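Serine protease pet (Escherichia coli, PDB 4OM9) probably cleaves host proteins such as alpha-fodrin as a secreted serine protease, the passenger domain of an autotransporter enterotoxin from enteroaggregative Escherichia coli. Local coordinates at residues S41-P46 and I146-G151; A58-G63 and G211-D216; Q128-R133 and N180-T185; A65-V70 and Q83-T88. All coordinates share one frame; numbering follows the deposited sequence.

Contact 1 of 4, residues S41-P46 and I146-G151; sequences SFPALP and IGFRVG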
loop_
_atom_site.group_PDB
_atom_site.type_symbol
_atom_site.label_atom_id
_atom_site.label_comp_id
_atom_site.label_asym_id
_atom_site.label_seq_id
_atom_site.Cartn_x
_atom_site.Cartn_y
_atom_site.Cartn_z
ATOM N N SER A 41 19.320 0.159 -18.730
ATOM C CA SER A 41 18.313 1.203 -18.752
ATOM C C SER A 41 17.471 1.169 -20.023
ATOM O O SER A 41 17.970 1.296 -21.135
ATOM C CB SER A 41 18.965 2.578 -18.603
ATOM O OG SER A 41 19.524 2.739 -17.310
ATOM N N PHE A 42 16.175 0.994 -19.833
ATOM C CA PHE A 42 15.220 1.134 -20.908
ATOM C C PHE A 42 15.164 2.603 -21.328
ATOM O O PHE A 42 15.618 3.474 -20.585
ATOM C CB PHE A 42 13.856 0.595 -20.453
ATOM C CG PHE A 42 13.758 -0.895 -20.546
ATOM C CD1 PHE A 42 14.278 -1.697 -19.546
ATOM C CD2 PHE A 42 13.180 -1.498 -21.662
ATOM C CE1 PHE A 42 14.211 -3.071 -19.650
ATOM C CE2 PHE A 42 13.103 -2.876 -21.771
ATOM C CZ PHE A 42 13.609 -3.664 -20.775
ATOM N N PRO A 43 14.639 2.885 -22.532
ATOM C CA PRO A 43 14.635 4.262 -23.041
ATOM C C PRO A 43 13.773 5.214 -22.213
ATOM O O PRO A 43 12.842 4.782 -21.529
ATOM C CB PRO A 43 14.070 4.109 -24.453
ATOM C CG PRO A 43 13.308 2.838 -24.416
ATOM C CD PRO A 43 14.079 1.942 -23.514
ATOM N N ALA A 44 14.091 6.504 -22.282
ATOM C CA ALA A 44 13.359 7.506 -21.520
ATOM C C ALA A 44 11.975 7.711 -22.103
ATOM O O ALA A 44 11.708 8.715 -22.764
ATOM C CB ALA A 44 14.122 8.821 -21.491
ATOM N N LEU A 45 11.104 6.735 -21.869
ATOM C CA LEU A 45 9.704 6.803 -22.282
ATOM C C LEU A 45 8.857 6.134 -21.214
ATOM O O LEU A 45 9.379 5.347 -20.432
ATOM C CB LEU A 45 9.494 6.108 -23.627
ATOM C CG LEU A 45 10.259 6.570 -24.872
ATOM C CD1 LEU A 45 9.966 5.623 -26.009
ATOM C CD2 LEU A 45 9.898 7.992 -25.270
ATOM N N PRO A 46 7.547 6.433 -21.170
ATOM C CA PRO A 46 6.689 5.623 -20.296
ATOM C C PRO A 46 6.555 4.218 -20.852
ATOM O O PRO A 46 6.590 4.049 -22.067
ATOM C CB PRO A 46 5.339 6.353 -20.332
ATOM C CG PRO A 46 5.635 7.709 -20.895
ATOM C CD PRO A 46 6.796 7.522 -21.814
ATOM N N ILE A 146 12.311 4.325 -31.524
ATOM C CA ILE A 146 12.378 3.170 -30.652
ATOM C C ILE A 146 10.962 2.727 -30.355
ATOM O O ILE A 146 10.054 3.554 -30.268
ATOM C CB ILE A 146 13.107 3.491 -29.312
ATOM C CG1 ILE A 146 14.484 4.126 -29.556
ATOM C CG2 ILE A 146 13.223 2.253 -28.433
ATOM C CD1 ILE A 146 15.434 3.259 -30.352
ATOM N N GLY A 147 10.753 1.428 -30.209
ATOM C CA GLY A 147 9.431 0.958 -29.891
ATOM C C GLY A 147 9.425 -0.413 -29.272
ATOM O O GLY A 147 10.472 -1.030 -29.099
ATOM N N PHE A 148 8.222 -0.881 -28.954
ATOM C CA PHE A 148 8.015 -2.136 -28.264
ATOM C C PHE A 148 7.067 -3.004 -29.054
ATOM O O PHE A 148 6.132 -2.514 -29.693
ATOM C CB PHE A 148 7.416 -1.919 -26.867
ATOM C CG PHE A 148 8.369 -1.330 -25.861
ATOM C CD1 PHE A 148 9.260 -2.143 -25.171
ATOM C CD2 PHE A 148 8.338 0.032 -25.566
ATOM C CE1 PHE A 148 10.147 -1.592 -24.208
ATOM C CE2 PHE A 148 9.206 0.589 -24.612
ATOM C CZ PHE A 148 10.117 -0.227 -23.938
ATOM N N ARG A 149 7.272 -4.307 -28.961
ATOM C CA ARG A 149 6.354 -5.244 -29.568
ATOM C C ARG A 149 6.121 -6.380 -28.611
ATOM O O ARG A 149 7.029 -6.830 -27.940
ATOM C CB ARG A 149 6.904 -5.773 -30.882
ATOM C CG ARG A 149 5.927 -6.627 -31.620
ATOM C CD ARG A 149 6.640 -7.761 -32.318
ATOM N NE ARG A 149 6.797 -8.853 -31.376
ATOM C CZ ARG A 149 7.965 -9.321 -30.969
ATOM N NH1 ARG A 149 9.078 -8.818 -31.471
ATOM N NH2 ARG A 149 8.000 -10.320 -30.097
ATOM N N VAL A 150 4.900 -6.869 -28.580
ATOM C CA VAL A 150 4.532 -7.897 -27.643
ATOM C C VAL A 150 3.855 -9.048 -28.383
ATOM O O VAL A 150 2.975 -8.817 -29.230
ATOM C CB VAL A 150 3.626 -7.274 -26.583
ATOM C CG1 VAL A 150 2.523 -8.204 -26.151
ATOM C CG2 VAL A 150 4.448 -6.720 -25.458
ATOM N N GLY A 151 4.276 -10.277 -28.103
ATOM C CA GLY A 151 3.614 -11.439 -28.677
ATOM C C GLY A 151 4.030 -12.739 -28.000
ATOM O O GLY A 151 4.837 -12.726 -27.054
#
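Ile-146 touches Pro-43 where strand 143-151 passes the loop 41-46: its CG2 methyl lies 4.1 Å from Pro-43 CG, the two side chains crossing at a slant. With CG1 anti to the carbonyl carbon (chi1 -53°), CG2 is left as the branch that reaches the proline ring. The next side chain facing the loop is Phe-148, whose ring carries the rest of the contact. Phe-42 CD2 comes to the edge of this ring, close to its plane and 4.0 Å from Phe-148 CE1, the two ring planes only about 20° apart. Pro-43 CG stands farther from it, 4.5 Å from Phe-148 CZ. The proline CG therefore approaches both strand residues, the phenylalanine more loosely, and the contact is made of carbon against carbon. On the loop side, Leu-45 N bonds Pro-43 O at 2.6 Å, closing an inverse gamma turn centred on Ala-44. Around the contact, Phe-42 meets the rings of Phe-23, Phe-40 and Phe-199 edge-to-face, Phe-148 meets Trp-222, and Leu-16 of helix 10-17 touches both phenylalanines. Together they form an aromatic cluster in which the N-terminal part of the chain packs on an antiparallel sheet, consistent with the C-terminal beta-barrel of a chymotrypsin-like protease.

Contact 2 of 4, residues A58-G63 and G211-D216; sequences AATSIG and GVYVFD
Thr-60 meets Gly-211 and Tyr-213 in a buried joint that holds two water molecules. Just before it along the chain, Ala-59 turns its methyl away and takes part through its carbonyl. Ala-59 O receives a weak bond from the first water, which in turn accepts Gly-211 N at 2.9 Å and so links the two backbones indirectly. At Thr-60 the side chain points at the other strand and divides its two branches between two partners. OG1, anti to the carbonyl carbon (chi1 -57°), rests 3.5 Å from Gly-211 CA, a close approach for which the glycine, lacking a side chain, leaves room. CG2 reaches the phenol instead, 3.5 Å from Tyr-213 OH, the threonine and tyrosine side chains arriving from opposite directions. The second water joins the same two residues: it is hydrogen-bonded to Thr-60 OG1 at 2.7 Å and to Tyr-213 OH at a short 2.5 Å. Both hydroxyls, buried here, therefore share a water partner. Ser-61 points away from strand 211-216 and touches Tyr-85 of strand 82-85. The contact joins two antiparallel sheets, consistent with the two barrels of a chymotrypsin-like protease, and Gly-211 directly follows the GDSGS sequence that marks the serine nucleophile in that family. Strand 60-63, an edge of the five-stranded sheet, pairs with 66-70 through Thr-60 and Val-68. In the other sheet, Val-212 bonds to strand 221-232, Tyr-213 packs on Trp-222 of that strand, and Val-214 touches Tyr-134 of helix 127-134.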
loop_
_atom_site.group_PDB
_atom_site.type_symbol
_atom_site.label_atom_id
_atom_site.label_comp_id
_atom_site.label_asym_id
_atom_site.label_seq_id
_atom_site.Cartn_x
_atom_site.Cartn_y
_atom_site.Cartn_z
ATOM N N ALA A 58 -1.340 -12.584 -31.101
ATOM C CA ALA A 58 -1.317 -12.529 -32.550
ATOM C C ALA A 58 -2.192 -11.407 -33.128
ATOM O O ALA A 58 -2.135 -11.127 -34.326
ATOM C CB ALA A 58 -1.717 -13.868 -33.132
ATOM N N ALA A 59 -2.973 -10.741 -32.290
ATOM C CA ALA A 59 -3.742 -9.605 -32.782
ATOM C C ALA A 59 -3.821 -8.534 -31.718
ATOM O O ALA A 59 -3.483 -8.781 -30.578
ATOM C CB ALA A 59 -5.183 -10.043 -33.232
ATOM N N THR A 60 -4.295 -7.357 -32.108
ATOM C CA THR A 60 -4.408 -6.206 -31.232
ATOM C C THR A 60 -5.776 -5.522 -31.334
ATOM O O THR A 60 -6.171 -5.097 -32.425
ATOM C CB THR A 60 -3.341 -5.162 -31.565
ATOM O OG1 THR A 60 -2.054 -5.766 -31.463
ATOM C CG2 THR A 60 -3.433 -3.986 -30.611
ATOM N N SER A 61 -6.452 -5.360 -30.198
ATOM C CA SER A 61 -7.732 -4.674 -30.171
ATOM C C SER A 61 -7.578 -3.208 -30.531
ATOM O O SER A 61 -6.625 -2.555 -30.125
ATOM C CB SER A 61 -8.411 -4.780 -28.795
ATOM O OG SER A 61 -9.446 -3.814 -28.687
ATOM N N ILE A 62 -8.552 -2.692 -31.270
ATOM C CA ILE A 62 -8.508 -1.328 -31.771
ATOM C C ILE A 62 -9.748 -0.604 -31.206
ATOM O O ILE A 62 -10.076 0.534 -31.549
ATOM C CB ILE A 62 -8.344 -1.388 -33.332
ATOM C CG1 ILE A 62 -6.903 -1.070 -33.673
ATOM C CG2 ILE A 62 -9.312 -0.552 -34.169
ATOM C CD1 ILE A 62 -6.006 -2.130 -33.186
ATOM N N GLY A 63 -10.376 -1.268 -30.239
ATOM C CA GLY A 63 -11.541 -0.738 -29.557
ATOM C C GLY A 63 -12.825 -1.252 -30.168
ATOM O O GLY A 63 -12.930 -1.408 -31.383
ATOM N N GLY A 211 1.107 -6.748 -32.534
ATOM C CA GLY A 211 1.152 -5.308 -32.700
ATOM C C GLY A 211 2.498 -4.676 -32.332
ATOM O O GLY A 211 3.195 -5.119 -31.425
ATOM N N VAL A 212 2.861 -3.645 -33.090
ATOM C CA VAL A 212 4.125 -2.957 -32.964
ATOM C C VAL A 212 3.812 -1.525 -32.545
ATOM O O VAL A 212 2.955 -0.868 -33.147
ATOM C CB VAL A 212 4.913 -2.992 -34.302
ATOM C CG1 VAL A 212 6.159 -2.123 -34.231
ATOM C CG2 VAL A 212 5.257 -4.438 -34.692
ATOM N N TYR A 213 4.480 -1.039 -31.504
ATOM C CA TYR A 213 4.112 0.244 -30.914
ATOM C C TYR A 213 5.203 1.283 -31.046
ATOM O O TYR A 213 6.396 0.980 -31.051
ATOM C CB TYR A 213 3.754 0.092 -29.427
ATOM C CG TYR A 213 2.524 -0.741 -29.161
ATOM C CD1 TYR A 213 2.606 -2.130 -29.120
ATOM C CD2 TYR A 213 1.282 -0.145 -28.929
ATOM C CE1 TYR A 213 1.486 -2.905 -28.873
ATOM C CE2 TYR A 213 0.151 -0.915 -28.676
ATOM C CZ TYR A 213 0.266 -2.294 -28.658
ATOM O OH TYR A 213 -0.819 -3.102 -28.423
ATOM N N VAL A 214 4.787 2.532 -31.090
ATOM C CA VAL A 214 5.722 3.594 -31.330
ATOM C C VAL A 214 5.149 4.827 -30.630
ATOM O O VAL A 214 3.947 4.907 -30.429
ATOM C CB VAL A 214 5.940 3.721 -32.856
ATOM C CG1 VAL A 214 5.618 5.085 -33.376
ATOM C CG2 VAL A 214 7.327 3.246 -33.237
ATOM N N PHE A 215 5.993 5.741 -30.170
ATOM C CA PHE A 215 5.541 6.736 -29.202
ATOM C C PHE A 215 5.566 8.156 -29.742
ATOM O O PHE A 215 6.620 8.683 -30.110
ATOM C CB PHE A 215 6.391 6.634 -27.933
ATOM C CG PHE A 215 6.031 7.633 -26.860
ATOM C CD1 PHE A 215 4.998 7.378 -25.966
ATOM C CD2 PHE A 215 6.755 8.809 -26.721
ATOM C CE1 PHE A 215 4.674 8.288 -24.966
ATOM C CE2 PHE A 215 6.444 9.724 -25.724
ATOM C CZ PHE A 215 5.390 9.458 -24.839
ATOM N N ASP A 216 4.389 8.766 -29.768
ATOM C CA ASP A 216 4.174 10.116 -30.277
ATOM C C ASP A 216 4.723 11.159 -29.306
ATOM O O ASP A 216 4.257 11.249 -28.168
ATOM C CB ASP A 216 2.671 10.314 -30.517
ATOM C CG ASP A 216 2.320 11.638 -31.197
ATOM O OD1 ASP A 216 2.962 12.681 -30.920
ATOM O OD2 ASP A 216 1.350 11.628 -31.997
HETATM O O HOH W 1 -0.536 -7.973 -30.523
HETATM O O HOH W 2 -0.610 -5.483 -29.228
#

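Contact 3 of 4, residues Q128-R133 and N180-T185; sequences QNIIDR and NLRANT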
loop_
_atom_site.group_PDB
_atom_site.type_symbol
_atom_site.label_atom_id
_atom_site.label_comp_id
_atom_site.label_asym_id
_atom_site.label_seq_id
_atom_site.Cartn_x
_atom_site.Cartn_y
_atom_site.Cartn_z
ATOM N N GLN A 128 10.889 12.726 -42.557
ATOM C CA GLN A 128 11.311 13.667 -41.527
ATOM C C GLN A 128 10.200 13.935 -40.485
ATOM O O GLN A 128 10.485 14.055 -39.293
ATOM C CB GLN A 128 11.774 14.979 -42.152
ATOM C CG GLN A 128 12.462 15.921 -41.162
ATOM C CD GLN A 128 13.692 15.315 -40.500
ATOM O OE1 GLN A 128 14.761 15.167 -41.122
ATOM N NE2 GLN A 128 13.556 14.975 -39.216
ATOM N N ASN A 129 8.950 14.021 -40.940
ATOM C CA ASN A 129 7.821 14.285 -40.056
ATOM C C ASN A 129 7.602 13.142 -39.068
ATOM O O ASN A 129 7.337 13.361 -37.888
ATOM C CB ASN A 129 6.539 14.523 -40.863
ATOM C CG ASN A 129 6.329 15.989 -41.221
ATOM O OD1 ASN A 129 7.205 16.831 -41.014
ATOM N ND2 ASN A 129 5.159 16.293 -41.770
ATOM N N ILE A 130 7.723 11.923 -39.570
ATOM C CA ILE A 130 7.570 10.737 -38.748
ATOM C C ILE A 130 8.708 10.631 -37.716
ATOM O O ILE A 130 8.488 10.262 -36.554
ATOM C CB ILE A 130 7.505 9.483 -39.643
ATOM C CG1 ILE A 130 6.319 9.609 -40.606
ATOM C CG2 ILE A 130 7.387 8.225 -38.825
ATOM C CD1 ILE A 130 6.085 8.381 -41.460
ATOM N N ILE A 131 9.916 10.973 -38.145
ATOM C CA ILE A 131 11.075 10.952 -37.271
ATOM C C ILE A 131 10.903 11.953 -36.133
ATOM O O ILE A 131 11.112 11.613 -34.973
ATOM C CB ILE A 131 12.372 11.260 -38.049
ATOM C CG1 ILE A 131 12.702 10.100 -38.995
ATOM C CG2 ILE A 131 13.537 11.541 -37.077
ATOM C CD1 ILE A 131 13.630 10.461 -40.116
ATOM N N ASP A 132 10.485 13.170 -36.464
ATOM C CA ASP A 132 10.273 14.205 -35.459
ATOM C C ASP A 132 9.100 13.884 -34.508
ATOM O O ASP A 132 9.162 14.220 -33.327
ATOM C CB ASP A 132 10.072 15.560 -36.148
ATOM C CG ASP A 132 11.368 16.086 -36.798
ATOM O OD1 ASP A 132 12.465 15.850 -36.236
ATOM O OD2 ASP A 132 11.305 16.731 -37.871
ATOM N N ARG A 133 8.059 13.209 -35.006
ATOM C CA ARG A 133 6.903 12.877 -34.174
ATOM C C ARG A 133 7.156 11.674 -33.259
ATOM O O ARG A 133 6.659 11.624 -32.135
ATOM C CB ARG A 133 5.660 12.599 -35.040
ATOM C CG ARG A 133 4.442 12.162 -34.215
ATOM C CD ARG A 133 3.134 12.202 -34.987
ATOM N NE ARG A 133 2.830 13.528 -35.510
ATOM C CZ ARG A 133 2.335 14.520 -34.779
ATOM N NH1 ARG A 133 2.102 14.338 -33.488
ATOM N NH2 ARG A 133 2.082 15.696 -35.336
ATOM N N ASN A 180 14.635 0.768 -41.177
ATOM C CA ASN A 180 14.115 1.297 -42.437
ATOM C C ASN A 180 12.617 1.562 -42.369
ATOM O O ASN A 180 11.804 0.631 -42.370
ATOM C CB ASN A 180 14.417 0.341 -43.601
ATOM C CG ASN A 180 14.384 1.034 -44.961
ATOM O OD1 ASN A 180 13.827 2.128 -45.102
ATOM N ND2 ASN A 180 14.994 0.399 -45.971
ATOM N N LEU A 181 12.259 2.839 -42.337
ATOM C CA LEU A 181 10.873 3.266 -42.394
ATOM C C LEU A 181 10.156 2.784 -43.639
ATOM O O LEU A 181 8.971 2.539 -43.595
ATOM C CB LEU A 181 10.779 4.786 -42.321
ATOM C CG LEU A 181 10.742 5.371 -40.912
ATOM C CD1 LEU A 181 10.681 6.898 -40.966
ATOM C CD2 LEU A 181 9.554 4.783 -40.133
ATOM N N ARG A 182 10.865 2.681 -44.758
ATOM C CA ARG A 182 10.229 2.265 -46.000
ATOM C C ARG A 182 11.078 1.224 -46.713
ATOM O O ARG A 182 11.758 1.525 -47.700
ATOM C CB ARG A 182 9.972 3.468 -46.924
ATOM C CG ARG A 182 9.857 4.821 -46.205
ATOM C CD ARG A 182 8.982 5.831 -46.950
ATOM N NE ARG A 182 7.582 5.592 -46.660
ATOM C CZ ARG A 182 6.818 6.354 -45.884
ATOM N NH1 ARG A 182 7.293 7.454 -45.324
ATOM N NH2 ARG A 182 5.552 6.017 -45.696
ATOM N N ALA A 183 11.032 -0.001 -46.196
ATOM C CA ALA A 183 11.683 -1.142 -46.832
ATOM C C ALA A 183 10.877 -1.649 -48.034
ATOM O O ALA A 183 9.656 -1.805 -47.945
ATOM C CB ALA A 183 11.880 -2.256 -45.829
ATOM N N ASN A 184 11.573 -1.905 -49.144
ATOM C CA ASN A 184 10.932 -2.350 -50.383
ATOM C C ASN A 184 10.719 -3.856 -50.413
ATOM O O ASN A 184 11.604 -4.614 -50.800
ATOM C CB ASN A 184 11.768 -1.924 -51.598
ATOM C CG ASN A 184 11.237 -2.486 -52.910
ATOM O OD1 ASN A 184 10.032 -2.461 -53.182
ATOM N ND2 ASN A 184 12.138 -3.005 -53.725
ATOM N N THR A 185 9.542 -4.299 -50.012
ATOM C CA THR A 185 9.295 -5.727 -49.963
ATOM C C THR A 185 8.229 -6.131 -50.963
ATOM O O THR A 185 7.582 -5.284 -51.578
ATOM C CB THR A 185 8.841 -6.162 -48.586
ATOM O OG1 THR A 185 7.590 -5.527 -48.294
ATOM C CG2 THR A 185 9.869 -5.775 -47.536
#
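Ile-130 and Leu-181 carry most of this contact, sliding past each other in opposite directions with Ile-130 CG2 4.1 Å from Leu-181 CD1. The same leucine methyl also touches the next helical residue, Ile-131, whose CG1 lies 4.3 Å from Leu-181 CD1. A second branch of Ile-130 extends to the arginine: its CD1 sits 4.2 Å from Arg-182 NH1, approaching the guanidinium obliquely. The arginine chain bends at chi3 (82°), bringing its polar end near the helix. That end is held from outside the two segments, by Tyr-123 O at NH2, Asn-127 OD1 at NH1 and a cation-pi contact with the Tyr-123 ring. Tyr-123 OH also bonds Leu-181 O, so one tyrosine contacts both residues, at the backbone of one and the side chain of the other. The corner at 181-182 includes an Asx turn in which Arg-182 N donates to Asn-180 OD1 at 3.0 Å, from above the carbonyl plane. On the helix side, the backbone bond from Asp-132 N to Gln-128 O spans both isoleucines. The arrangement is a short helix packed by its apolar side against the corner at which 172-185 passes from one face to another in the protease domain.

Contact 4 of 4, residues A65-V70 and Q83-T88; sequences AYAVTV and QTYGST
Ala-67 and Gln-83 approach to 9.4 Å between CA atoms, too far for direct strand pairing: strands 66-70 and 82-85 belong to one antiparallel sheet, but strands 102-107 and 88-97 lie between them in its order. Side chains make the contact between them, consistent with the interior of the N-terminal barrel of a chymotrypsin-like protease. The methyl of Ala-67 points at the other strand and meets the amide of Gln-83, with Ala-67 CB 3.6 Å from Gln-83 OE1. Gln-83 gets there with an extended chain beyond CG (chi2 -170°), its CG anti to the carbonyl carbon. Tyr-85, two residues on and directed the same way, brings its hydroxyl beside the same methyl, Tyr-85 OH lying 4.1 Å from Ala-67 CB. The two polar ends are joined to each other: Tyr-85 OH donates to Gln-83 OE1 at 2.8 Å, tilted 30° from the carbonyl plane. Beyond Tyr-85 a type II' turn to Thr-88 reverses the chain into strand 88-97. The amide nitrogen of Gln-83 is bonded to Ala-80 O. Bonded at both ends, the amide is probably fixed in its flip, and a methyl can lie against an amide and phenol whose polar atoms bond to each other.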
loop_
_atom_site.group_PDB
_atom_site.type_symbol
_atom_site.label_atom_id
_atom_site.label_comp_id
_atom_site.label_asym_id
_atom_site.label_seq_id
_atom_site.Cartn_x
_atom_site.Cartn_y
_atom_site.Cartn_z
ATOM N N ALA A 65 -15.705 -3.469 -31.465
ATOM C CA ALA A 65 -15.718 -4.788 -32.073
ATOM C C ALA A 65 -14.550 -5.009 -33.030
ATOM O O ALA A 65 -14.559 -5.980 -33.770
ATOM C CB ALA A 65 -17.047 -5.024 -32.809
ATOM N N TYR A 66 -13.554 -4.130 -33.016
ATOM C CA TYR A 66 -12.484 -4.189 -34.029
ATOM C C TYR A 66 -11.088 -4.513 -33.501
ATOM O O TYR A 66 -10.719 -4.186 -32.360
ATOM C CB TYR A 66 -12.435 -2.874 -34.812
ATOM C CG TYR A 66 -13.731 -2.610 -35.559
ATOM C CD1 TYR A 66 -14.086 -3.379 -36.663
ATOM C CD2 TYR A 66 -14.608 -1.619 -35.141
ATOM C CE1 TYR A 66 -15.271 -3.151 -37.343
ATOM C CE2 TYR A 66 -15.791 -1.391 -35.802
ATOM C CZ TYR A 66 -16.121 -2.150 -36.915
ATOM O OH TYR A 66 -17.310 -1.903 -37.573
ATOM N N ALA A 67 -10.341 -5.202 -34.351
ATOM C CA ALA A 67 -8.990 -5.639 -34.079
ATOM C C ALA A 67 -8.199 -5.641 -35.384
ATOM O O ALA A 67 -8.765 -5.679 -36.485
ATOM C CB ALA A 67 -8.979 -7.004 -33.459
ATOM N N VAL A 68 -6.885 -5.626 -35.240
ATOM C CA VAL A 68 -5.970 -5.533 -36.364
ATOM C C VAL A 68 -4.914 -6.616 -36.239
ATOM O O VAL A 68 -4.434 -6.921 -35.138
ATOM C CB VAL A 68 -5.311 -4.141 -36.427
ATOM C CG1 VAL A 68 -4.197 -4.130 -37.418
ATOM C CG2 VAL A 68 -6.324 -3.111 -36.846
ATOM N N THR A 69 -4.573 -7.218 -37.366
ATOM C CA THR A 69 -3.575 -8.257 -37.390
ATOM C C THR A 69 -2.913 -8.318 -38.788
ATOM O O THR A 69 -2.809 -7.318 -39.494
ATOM C CB THR A 69 -4.201 -9.614 -36.988
ATOM O OG1 THR A 69 -3.180 -10.608 -36.862
ATOM C CG2 THR A 69 -5.308 -10.088 -38.000
ATOM N N VAL A 70 -2.440 -9.482 -39.179
ATOM C CA VAL A 70 -1.862 -9.599 -40.489
ATOM C C VAL A 70 -2.734 -10.584 -41.271
ATOM O O VAL A 70 -3.471 -11.366 -40.650
ATOM C CB VAL A 70 -0.378 -10.011 -40.378
ATOM C CG1 VAL A 70 -0.090 -11.325 -41.061
ATOM C CG2 VAL A 70 0.486 -8.880 -40.857
ATOM N N GLN A 83 -10.110 -14.832 -30.586
ATOM C CA GLN A 83 -9.395 -13.908 -29.726
ATOM C C GLN A 83 -9.908 -13.951 -28.301
ATOM O O GLN A 83 -11.124 -13.960 -28.052
ATOM C CB GLN A 83 -9.488 -12.490 -30.285
ATOM C CG GLN A 83 -9.024 -12.432 -31.714
ATOM C CD GLN A 83 -8.881 -11.030 -32.238
ATOM O OE1 GLN A 83 -9.107 -10.054 -31.516
ATOM N NE2 GLN A 83 -8.512 -10.916 -33.513
ATOM N N THR A 84 -8.966 -13.985 -27.371
ATOM C CA THR A 84 -9.273 -13.951 -25.960
ATOM C C THR A 84 -8.744 -12.675 -25.330
ATOM O O THR A 84 -7.563 -12.345 -25.473
ATOM C CB THR A 84 -8.672 -15.147 -25.226
ATOM O OG1 THR A 84 -9.336 -16.338 -25.639
ATOM C CG2 THR A 84 -8.823 -14.985 -23.710
ATOM N N TYR A 85 -9.633 -11.951 -24.657
ATOM C CA TYR A 85 -9.224 -10.882 -23.767
ATOM C C TYR A 85 -9.863 -11.171 -22.410
ATOM O O TYR A 85 -11.088 -11.395 -22.333
ATOM C CB TYR A 85 -9.648 -9.512 -24.281
ATOM C CG TYR A 85 -9.253 -9.181 -25.710
ATOM C CD1 TYR A 85 -10.021 -9.616 -26.784
ATOM C CD2 TYR A 85 -8.134 -8.399 -25.985
ATOM C CE1 TYR A 85 -9.678 -9.296 -28.091
ATOM C CE2 TYR A 85 -7.784 -8.077 -27.290
ATOM C CZ TYR A 85 -8.567 -8.530 -28.340
ATOM O OH TYR A 85 -8.233 -8.213 -29.648
ATOM N N GLY A 86 -9.043 -11.180 -21.357
ATOM C CA GLY A 86 -9.499 -11.593 -20.040
ATOM C C GLY A 86 -10.215 -12.927 -20.084
ATOM O O GLY A 86 -9.692 -13.894 -20.628
ATOM N N SER A 87 -11.432 -12.958 -19.538
ATOM C CA SER A 87 -12.237 -14.174 -19.480
ATOM C C SER A 87 -13.185 -14.289 -20.646
ATOM O O SER A 87 -14.165 -15.010 -20.560
ATOM C CB SER A 87 -13.082 -14.231 -18.202
ATOM O OG SER A 87 -12.289 -14.227 -17.037
ATOM N N THR A 88 -12.939 -13.553 -21.720
ATOM C CA THR A 88 -13.912 -13.522 -22.809
ATOM C C THR A 88 -13.300 -13.922 -24.138
ATOM O O THR A 88 -12.180 -13.507 -24.459
ATOM C CB THR A 88 -14.545 -12.133 -22.941
ATOM O OG1 THR A 88 -14.975 -11.686 -21.644
ATOM C CG2 THR A 88 -15.730 -12.175 -23.920
#

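From the N terminus, the loop 41-46 opens contact 1 and strand 60-63 opens contact 2. Contact 4 then opens and closes, from 65-70 to 83-88, nested in both and lying within the five-stranded sheet. Helix 127-134 opens contact 3. Contact 1 closes next, on strand 143-151, so it crosses contacts 2 and 3; contact 3 closes at 180-185, bringing the helix to strand 172-185. Contact 2 closes last, at 211-216, enclosing contacts 3 and 4 and tying the five-stranded sheet to the second antiparallel sheet. Contacts 1 and 2 meet through neighbouring strands 143-151 and 211-216, while the salt bridge between Asp-216 and Arg-133 joins contacts 2 and 3.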